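Local coordinates for Lin1840 protein (Listeria innocua serovar 6a, PDB 4ZOC) that probably hydrolyses terminal, non-reducing beta-D-glucosyl residues, releasing beta-D-glucose, as a family 3 glycoside hydrolase of beta-1,2-glucan metabolism, at residues I19-Q24 against N334-L339; V256-M261 against V329-N334. The protein carries 2 engineered substitutions. All coordinates share one frame; numbering follows the deposited sequence.

Overall arrangement
From the N terminus the chain runs through helix 15-21 into strand 23-25 of the parallel barrel sheet of the family 3 N-terminal TIM-barrel region. Helix 250-260 comes just before strand 266-268, and after strand 301-302 the chain reaches helix 322-338, which serves both contacts. Contact 2 (256-261 with 329-334) closes a loop with 67 residues between its segments, nested inside the loop of 309 that contact 1 (19-24 with 334-339) closes. Contact 1 ties the helix and turn before the first barrel strand to helix 322-338 after the last; contact 2 ties helix 250-260 to the same helix. Their centres lie about 12 Å apart, and Gln21 of contact 1 packs on Met332 and Leu333 of contact 2.

Contact 1 of 2, residues I19-Q24 against N334-L339; sequences IAQCLQ and NLKNDL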
ATOM      1  N   ILE A  19      22.187 -32.564 -13.440  1.00 12.79           N
ATOM      2  CA  ILE A  19      22.100 -31.602 -12.338  1.00 14.20           C
ATOM      3  C   ILE A  19      22.849 -30.285 -12.700  1.00 15.17           C
ATOM      4  O   ILE A  19      22.284 -29.184 -12.572  1.00 12.94           O
ATOM      5  CB  ILE A  19      22.649 -32.214 -11.012  1.00 15.62           C
ATOM      6  CG1 ILE A  19      21.764 -33.398 -10.463  1.00 12.72           C
ATOM      7  CG2 ILE A  19      22.907 -31.108  -9.955  1.00 18.74           C
ATOM      8  CD1 ILE A  19      22.403 -34.126  -9.281  1.00 14.40           C
ATOM      9  N   ALA A  20      24.090 -30.370 -13.181  1.00 12.94           N
ATOM     10  CA  ALA A  20      24.852 -29.177 -13.499  1.00 10.57           C
ATOM     11  C   ALA A  20      24.301 -28.390 -14.665  1.00 10.95           C
ATOM     12  O   ALA A  20      24.523 -27.150 -14.742  1.00  9.63           O
ATOM     13  CB  ALA A  20      26.320 -29.559 -13.745  1.00 12.42           C
ATOM     14  N   GLN A  21      23.596 -29.073 -15.584  1.00  9.95           N
ATOM     15  CA  GLN A  21      22.960 -28.406 -16.709  1.00  9.41           C
ATOM     16  C   GLN A  21      22.006 -27.315 -16.157  1.00  9.92           C
ATOM     17  O   GLN A  21      21.736 -26.366 -16.853  1.00  8.99           O
ATOM     18  CB  GLN A  21      22.156 -29.422 -17.621  1.00 10.20           C
ATOM     19  CG  GLN A  21      21.620 -28.853 -18.916  1.00  9.58           C
ATOM     20  CD  GLN A  21      22.614 -28.257 -19.869  1.00  9.74           C
ATOM     21  OE1 GLN A  21      22.243 -27.420 -20.693  1.00 12.73           O
ATOM     22  NE2 GLN A  21      23.847 -28.769 -19.873  1.00 10.72           N
ATOM     23  N   CYS A  22      21.503 -27.475 -14.935  1.00  9.93           N
ATOM     24  CA  CYS A  22      20.572 -26.553 -14.307  1.00 10.07           C
ATOM     25  C   CYS A  22      21.229 -25.437 -13.475  1.00 12.32           C
ATOM     26  O   CYS A  22      20.534 -24.795 -12.678  1.00 12.79           O
ATOM     27  CB  CYS A  22      19.560 -27.319 -13.416  1.00 11.94           C
ATOM     28  SG  CYS A  22      18.595 -28.524 -14.363  1.00 13.25           S
ATOM     29  N   LEU A  23      22.534 -25.205 -13.689  1.00  9.18           N
ATOM     30  CA  LEU A  23      23.306 -24.177 -13.036  1.00  9.47           C
ATOM     31  C   LEU A  23      23.810 -23.107 -14.036  1.00 11.06           C
ATOM     32  O   LEU A  23      24.318 -23.416 -15.113  1.00 11.36           O
ATOM     33  CB  LEU A  23      24.470 -24.798 -12.350  1.00  9.22           C
ATOM     34  CG  LEU A  23      25.449 -23.832 -11.695  1.00  9.52           C
ATOM     35  CD1 LEU A  23      24.882 -23.180 -10.469  1.00 11.09           C
ATOM     36  CD2 LEU A  23      26.697 -24.594 -11.395  1.00 10.90           C
ATOM     37  N   GLN A  24      23.654 -21.855 -13.647  1.00  9.55           N
ATOM     38  CA  GLN A  24      24.208 -20.710 -14.371  1.00  8.60           C
ATOM     39  C   GLN A  24      25.251 -19.985 -13.536  1.00  8.08           C
ATOM     40  O   GLN A  24      25.022 -19.686 -12.351  1.00  9.36           O
ATOM     41  CB  GLN A  24      23.086 -19.729 -14.794  1.00  9.15           C
ATOM     42  CG  GLN A  24      23.535 -18.607 -15.681  1.00  8.21           C
ATOM     43  CD  GLN A  24      22.383 -17.716 -15.992  1.00  8.98           C
ATOM     44  OE1 GLN A  24      21.811 -17.054 -15.075  1.00  9.59           O
ATOM     45  NE2 GLN A  24      21.972 -17.701 -17.260  1.00  8.21           N
ATOM     46  N   ASN A 334      16.385 -27.823 -25.422  1.00 10.94           N
ATOM     47  CA  ASN A 334      15.462 -27.271 -26.455  1.00 11.30           C
ATOM     48  C   ASN A 334      15.771 -25.785 -26.716  1.00 10.96           C
ATOM     49  O   ASN A 334      15.849 -25.414 -27.827  1.00 11.94           O
ATOM     50  CB  ASN A 334      13.958 -27.373 -26.092  1.00 12.70           C
ATOM     51  CG  ASN A 334      13.372 -28.753 -26.361  1.00 15.80           C
ATOM     52  OD1 ASN A 334      13.966 -29.551 -27.064  1.00 15.00           O
ATOM     53  ND2 ASN A 334      12.250 -29.047 -25.747  1.00 18.58           N
ATOM     54  N   LEU A 335      16.004 -24.976 -25.673  1.00 11.87           N
ATOM     55  CA  LEU A 335      16.479 -23.586 -25.858  1.00  9.62           C
ATOM     56  C   LEU A 335      17.752 -23.522 -26.683  1.00  9.38           C
ATOM     57  O   LEU A 335      17.872 -22.697 -27.617  1.00  9.17           O
ATOM     58  CB  LEU A 335      16.662 -22.917 -24.511  1.00  9.37           C
ATOM     59  CG  LEU A 335      17.296 -21.513 -24.536  1.00 10.26           C
ATOM     60  CD1 LEU A 335      16.483 -20.539 -25.352  1.00 11.44           C
ATOM     61  CD2 LEU A 335      17.524 -20.989 -23.120  1.00  9.95           C
ATOM     62  N   LYS A 336      18.704 -24.397 -26.335  1.00 10.28           N
ATOM     63  CA  LYS A 336      19.977 -24.349 -26.998  1.00 11.18           C
ATOM     64  C   LYS A 336      19.758 -24.715 -28.446  1.00 11.34           C
ATOM     65  O   LYS A 336      20.346 -24.105 -29.361  1.00 10.04           O
ATOM     66  CB  LYS A 336      20.995 -25.251 -26.359  1.00 12.05           C
ATOM     67  CG  LYS A 336      21.358 -24.831 -24.968  1.00 13.07           C
ATOM     68  CD  LYS A 336      22.209 -25.763 -24.166  1.00 12.22           C
ATOM     69  CE  LYS A 336      22.751 -24.965 -22.987  1.00 11.21           C
ATOM     70  NZ  LYS A 336      23.655 -25.702 -22.095  1.00 10.66           N
ATOM     71  N   ASN A 337      18.871 -25.676 -28.680  1.00 11.26           N
ATOM     72  CA  ASN A 337      18.534 -26.082 -30.073  1.00 12.39           C
ATOM     73  C   ASN A 337      17.838 -24.994 -30.883  1.00 12.08           C
ATOM     74  O   ASN A 337      18.194 -24.774 -32.035  1.00 11.92           O
ATOM     75  CB  ASN A 337      17.765 -27.417 -30.059  1.00 11.99           C
ATOM     76  CG  ASN A 337      17.782 -28.155 -31.395  1.00 13.30           C
ATOM     77  OD1 ASN A 337      18.758 -28.129 -32.167  1.00 13.41           O
ATOM     78  ND2 ASN A 337      16.706 -28.831 -31.654  1.00 13.97           N
ATOM     79  N   ASP A 338      16.906 -24.268 -30.239  1.00 12.64           N
ATOM     80  CA  ASP A 338      16.218 -23.147 -30.794  1.00 11.02           C
ATOM     81  C   ASP A 338      17.177 -22.072 -31.237  1.00 10.83           C
ATOM     82  O   ASP A 338      16.909 -21.394 -32.213  1.00 12.52           O
ATOM     83  CB  ASP A 338      15.181 -22.586 -29.785  1.00 11.71           C
ATOM     84  CG  ASP A 338      13.970 -23.514 -29.593  1.00 15.35           C
ATOM     85  OD1 ASP A 338      13.798 -24.523 -30.326  1.00 13.54           O
ATOM     86  OD2 ASP A 338      13.142 -23.230 -28.724  1.00 16.97           O
ATOM     87  N   LEU A 339      18.286 -21.902 -30.509  1.00 10.36           N
ATOM     88  CA  LEU A 339      19.315 -20.871 -30.816  1.00 10.89           C
ATOM     89  C   LEU A 339      20.354 -21.396 -31.860  1.00 12.28           C
ATOM     90  O   LEU A 339      21.234 -20.676 -32.291  1.00 12.72           O
ATOM     91  CB  LEU A 339      20.009 -20.436 -29.550  1.00 11.35           C
ATOM     92  CG  LEU A 339      19.127 -19.684 -28.541  1.00 10.70           C
ATOM     93  CD1 LEU A 339      19.722 -19.785 -27.167  1.00 11.95           C
ATOM     94  CD2 LEU A 339      19.048 -18.249 -29.004  1.00 11.08           C
TER
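Gln21 meets Lys336 in a single side-chain hydrogen bond between segments 19-24 and 334-339, whose backbones stay well apart: the CA atoms of Gln21 and Lys336, the nearest pair, are 11.5 Å from each other. Along 19-24, Ile19 and Ala20 belong to helix 15-21 and pack against helix 306-316. At Gln21 the side chain starts with CG anti to the backbone N (chi1 -172°) and bends at chi2 (58°), which brings its amide nearer to helix 322-338 than its CB direction would suggest. Gln21 OE1 accepts from Lys336 NZ at 2.6 Å. The ammonium lies in the plane of the amide, on a lone pair of the oxygen, with a C=O...N angle of 130°. Lys336 arrives from the opposite direction, extended beyond CG, and its CE stands 3.4 Å from Gln21 OE1. Past Gln21, the backbone N of Cys22 bonds to Ile19 O and that of Leu23 to Ala20 O (both 3.0 Å) as the chain leaves the helix. In the barrel sheet, Leu23 has backbone bonds to Gly58 and Ser59 on one side, and Gln24 to Glu301 and Met303 on the other. Lys336 NZ also donates to the carbonyls of Pro85 and Gly58, so three neutral oxygens hold this buried ammonium. The contact thus joins the turn before the first barrel strand to the helix that follows the last, and the surrounding carbonyl dipoles probably stabilise the lysine's positive charge.

Contact 2 of 2, residues V256-M261 against V329-N334; sequences VLRGEM and VLRMLN
The guanidinium groups of Arg258 and Arg331 lie stacked, their planes 29° apart and their centres 3.6 Å from each other. One face of Arg258 carries Arg331 NE, 3.0 Å above the plane and offset toward the rim; one face of Arg331 carries Arg258 CZ, likewise offset. The nearest atoms, Arg258 NH2 and Arg331 NE, are 3.3 Å apart, and both are donors, so they do not bond to each other. The two side chains come from opposite directions: Arg258 is extended from CG to NE, while Arg331 bends at chi3 (-71°), which turns its NE and guanidinium over the face of Arg258; its CD, at 3.5 Å from Arg258 NH1, adds to the contact. Asp299 probably offsets the paired positive charge, making a salt bridge through OD1 to Arg331 NH1 and another through OD2 to Arg258 NH2. Backbone carbonyls of Gly297 and Gly265 take further hydrogen bonds from Arg258 NH2 and NH1. Through this stack and the shared Asp299, two outer helices of the TIM barrel are joined near the surface: helix 250-260, whose Leu257 packs on helix 221-228, and helix 322-338, whose Leu330 and Leu333 rest on helix 3-12. Strand 266-268 touches both, through Leu267 against Arg258 and Val266 against Met332.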
ATOM      1  N   VAL A 256      -0.368 -21.804 -13.099  1.00 10.99           N
ATOM      2  CA  VAL A 256      -0.618 -20.574 -13.870  1.00 10.10           C
ATOM      3  C   VAL A 256       0.315 -20.470 -15.082  1.00 10.64           C
ATOM      4  O   VAL A 256      -0.146 -20.368 -16.226  1.00 11.15           O
ATOM      5  CB  VAL A 256      -0.571 -19.324 -12.981  1.00 10.31           C
ATOM      6  CG1 VAL A 256      -0.827 -18.060 -13.804  1.00 13.76           C
ATOM      7  CG2 VAL A 256      -1.600 -19.449 -11.811  1.00 11.45           C
ATOM      8  N   LEU A 257       1.647 -20.453 -14.842  1.00  9.76           N
ATOM      9  CA  LEU A 257       2.576 -20.218 -15.968  1.00  8.83           C
ATOM     10  C   LEU A 257       2.627 -21.363 -16.940  1.00  9.67           C
ATOM     11  O   LEU A 257       2.365 -21.203 -18.115  1.00 12.85           O
ATOM     12  CB  LEU A 257       3.964 -19.996 -15.384  1.00  9.69           C
ATOM     13  CG  LEU A 257       5.126 -19.835 -16.373  1.00  9.13           C
ATOM     14  CD1 LEU A 257       4.884 -18.578 -17.160  1.00 10.26           C
ATOM     15  CD2 LEU A 257       6.460 -19.782 -15.624  1.00 11.41           C
ATOM     16  N   ARG A 258       2.853 -22.562 -16.461  1.00  9.93           N
ATOM     17  CA  ARG A 258       2.986 -23.718 -17.410  1.00 10.52           C
ATOM     18  C   ARG A 258       1.654 -24.252 -17.840  1.00 12.50           C
ATOM     19  O   ARG A 258       1.514 -24.674 -18.988  1.00 15.44           O
ATOM     20  CB  ARG A 258       3.908 -24.835 -16.899  1.00 11.34           C
ATOM     21  CG  ARG A 258       5.315 -24.291 -16.706  1.00 10.16           C
ATOM     22  CD  ARG A 258       6.270 -25.438 -16.600  1.00 12.24           C
ATOM     23  NE  ARG A 258       7.604 -25.041 -16.184  1.00 13.50           N
ATOM     24  CZ  ARG A 258       8.494 -24.584 -17.034  1.00 12.09           C
ATOM     25  NH1 ARG A 258       8.178 -24.530 -18.293  1.00 12.78           N
ATOM     26  NH2 ARG A 258       9.708 -24.295 -16.631  1.00 10.00           N
ATOM     27  N   GLY A 259       0.676 -24.166 -16.964  1.00 12.89           N
ATOM     28  CA  GLY A 259      -0.673 -24.710 -17.236  1.00 13.08           C
ATOM     29  C   GLY A 259      -1.507 -23.749 -18.023  1.00 13.56           C
ATOM     30  O   GLY A 259      -1.680 -23.903 -19.249  1.00 16.76           O
ATOM     31  N   GLU A 260      -2.001 -22.706 -17.353  1.00 11.38           N
ATOM     32  CA  GLU A 260      -2.905 -21.754 -17.962  1.00 11.51           C
ATOM     33  C   GLU A 260      -2.276 -20.932 -19.071  1.00 13.00           C
ATOM     34  O   GLU A 260      -2.863 -20.740 -20.132  1.00 12.00           O
ATOM     35  CB  GLU A 260      -3.538 -20.834 -16.919  1.00 11.44           C
ATOM     36  CG  GLU A 260      -4.285 -21.604 -15.803  1.00 13.51           C
ATOM     37  CD  GLU A 260      -4.837 -20.697 -14.709  1.00 18.20           C
ATOM     38  OE1 GLU A 260      -4.624 -19.474 -14.794  1.00 17.67           O
ATOM     39  OE2 GLU A 260      -5.511 -21.199 -13.780  1.00 20.97           O
ATOM     40  N   MET A 261      -1.059 -20.470 -18.860  1.00 11.75           N
ATOM     41  CA  MET A 261      -0.376 -19.686 -19.881  1.00 11.43           C
ATOM     42  C   MET A 261       0.354 -20.564 -20.908  1.00 12.02           C
ATOM     43  O   MET A 261       0.851 -20.055 -21.869  1.00 12.46           O
ATOM     44  CB  MET A 261       0.603 -18.726 -19.227  1.00 11.16           C
ATOM     45  CG  MET A 261      -0.109 -17.576 -18.504  1.00 12.93           C
ATOM     46  SD  MET A 261       1.109 -16.452 -17.783  1.00 14.10           S
ATOM     47  CE  MET A 261      -0.022 -15.538 -16.731  1.00 13.46           C
ATOM     48  N   VAL A 329      16.094 -30.418 -17.851  1.00 10.57           N
ATOM     49  CA  VAL A 329      17.198 -30.589 -18.786  1.00  9.29           C
ATOM     50  C   VAL A 329      16.708 -30.490 -20.260  1.00 10.63           C
ATOM     51  O   VAL A 329      17.329 -29.812 -21.088  1.00 12.74           O
ATOM     52  CB  VAL A 329      17.984 -31.893 -18.491  1.00  9.53           C
ATOM     53  CG1 VAL A 329      18.974 -32.189 -19.601  1.00 10.05           C
ATOM     54  CG2 VAL A 329      18.672 -31.825 -17.150  1.00 10.39           C
ATOM     55  N   LEU A 330      15.621 -31.180 -20.607  1.00 10.70           N
ATOM     56  CA  LEU A 330      15.068 -31.144 -21.925  1.00 10.83           C
ATOM     57  C   LEU A 330      14.708 -29.706 -22.299  1.00 10.99           C
ATOM     58  O   LEU A 330      14.969 -29.267 -23.405  1.00 11.30           O
ATOM     59  CB  LEU A 330      13.842 -32.020 -22.042  1.00 14.41           C
ATOM     60  CG  LEU A 330      13.222 -32.064 -23.444  1.00 18.25           C
ATOM     61  CD1 LEU A 330      14.197 -32.428 -24.557  1.00 18.77           C
ATOM     62  CD2 LEU A 330      12.042 -33.027 -23.411  1.00 22.92           C
ATOM     63  N   ARG A 331      14.097 -28.955 -21.376  1.00 10.99           N
ATOM     64  CA  ARG A 331      13.870 -27.544 -21.705  1.00 10.81           C
ATOM     65  C   ARG A 331      15.158 -26.706 -22.036  1.00  9.73           C
ATOM     66  O   ARG A 331      15.183 -25.911 -23.028  1.00 11.32           O
ATOM     67  CB  ARG A 331      12.972 -26.901 -20.635  1.00 11.37           C
ATOM     68  CG  ARG A 331      11.553 -27.438 -20.676  1.00 11.37           C
ATOM     69  CD  ARG A 331      10.546 -26.659 -19.789  1.00 12.00           C
ATOM     70  NE  ARG A 331      10.757 -26.885 -18.383  1.00 12.92           N
ATOM     71  CZ  ARG A 331      10.149 -27.806 -17.627  1.00 13.69           C
ATOM     72  NH1 ARG A 331      10.422 -27.893 -16.331  1.00 11.94           N
ATOM     73  NH2 ARG A 331       9.237 -28.603 -18.157  1.00 18.05           N
ATOM     74  N   MET A 332      16.204 -26.929 -21.266  1.00 10.09           N
ATOM     75  CA  MET A 332      17.508 -26.270 -21.467  1.00 12.18           C
ATOM     76  C   MET A 332      18.063 -26.649 -22.855  1.00 12.68           C
ATOM     77  O   MET A 332      18.517 -25.825 -23.636  1.00 10.87           O
ATOM     78  CB  MET A 332      18.469 -26.651 -20.331  1.00 10.68           C
ATOM     79  CG  MET A 332      18.269 -25.898 -18.997  1.00 12.07           C
ATOM     80  SD  MET A 332      18.703 -24.132 -19.209  1.00 13.01           S
ATOM     81  CE  MET A 332      20.512 -24.287 -19.267  1.00 11.46           C
ATOM     82  N   LEU A 333      18.034 -27.952 -23.156  1.00 13.71           N
ATOM     83  CA  LEU A 333      18.582 -28.400 -24.431  1.00 12.01           C
ATOM     84  C   LEU A 333      17.724 -27.860 -25.584  1.00 11.78           C
ATOM     85  O   LEU A 333      18.294 -27.424 -26.608  1.00 13.00           O
ATOM     86  CB  LEU A 333      18.646 -29.905 -24.459  1.00 13.61           C
ATOM     87  CG  LEU A 333      19.867 -30.577 -23.850  1.00 19.13           C
ATOM     88  CD1 LEU A 333      20.732 -29.843 -22.882  1.00 21.03           C
ATOM     89  CD2 LEU A 333      19.598 -32.039 -23.491  1.00 19.70           C
ATOM     90  N   ASN A 334      16.385 -27.823 -25.422  1.00 10.94           N
ATOM     91  CA  ASN A 334      15.462 -27.271 -26.455  1.00 11.30           C
ATOM     92  C   ASN A 334      15.771 -25.785 -26.716  1.00 10.96           C
ATOM     93  O   ASN A 334      15.849 -25.414 -27.827  1.00 11.94           O
ATOM     94  CB  ASN A 334      13.958 -27.373 -26.092  1.00 12.70           C
ATOM     95  CG  ASN A 334      13.372 -28.753 -26.361  1.00 15.80           C
ATOM     96  OD1 ASN A 334      13.966 -29.551 -27.064  1.00 15.00           O
ATOM     97  ND2 ASN A 334      12.250 -29.047 -25.747  1.00 18.58           N
TER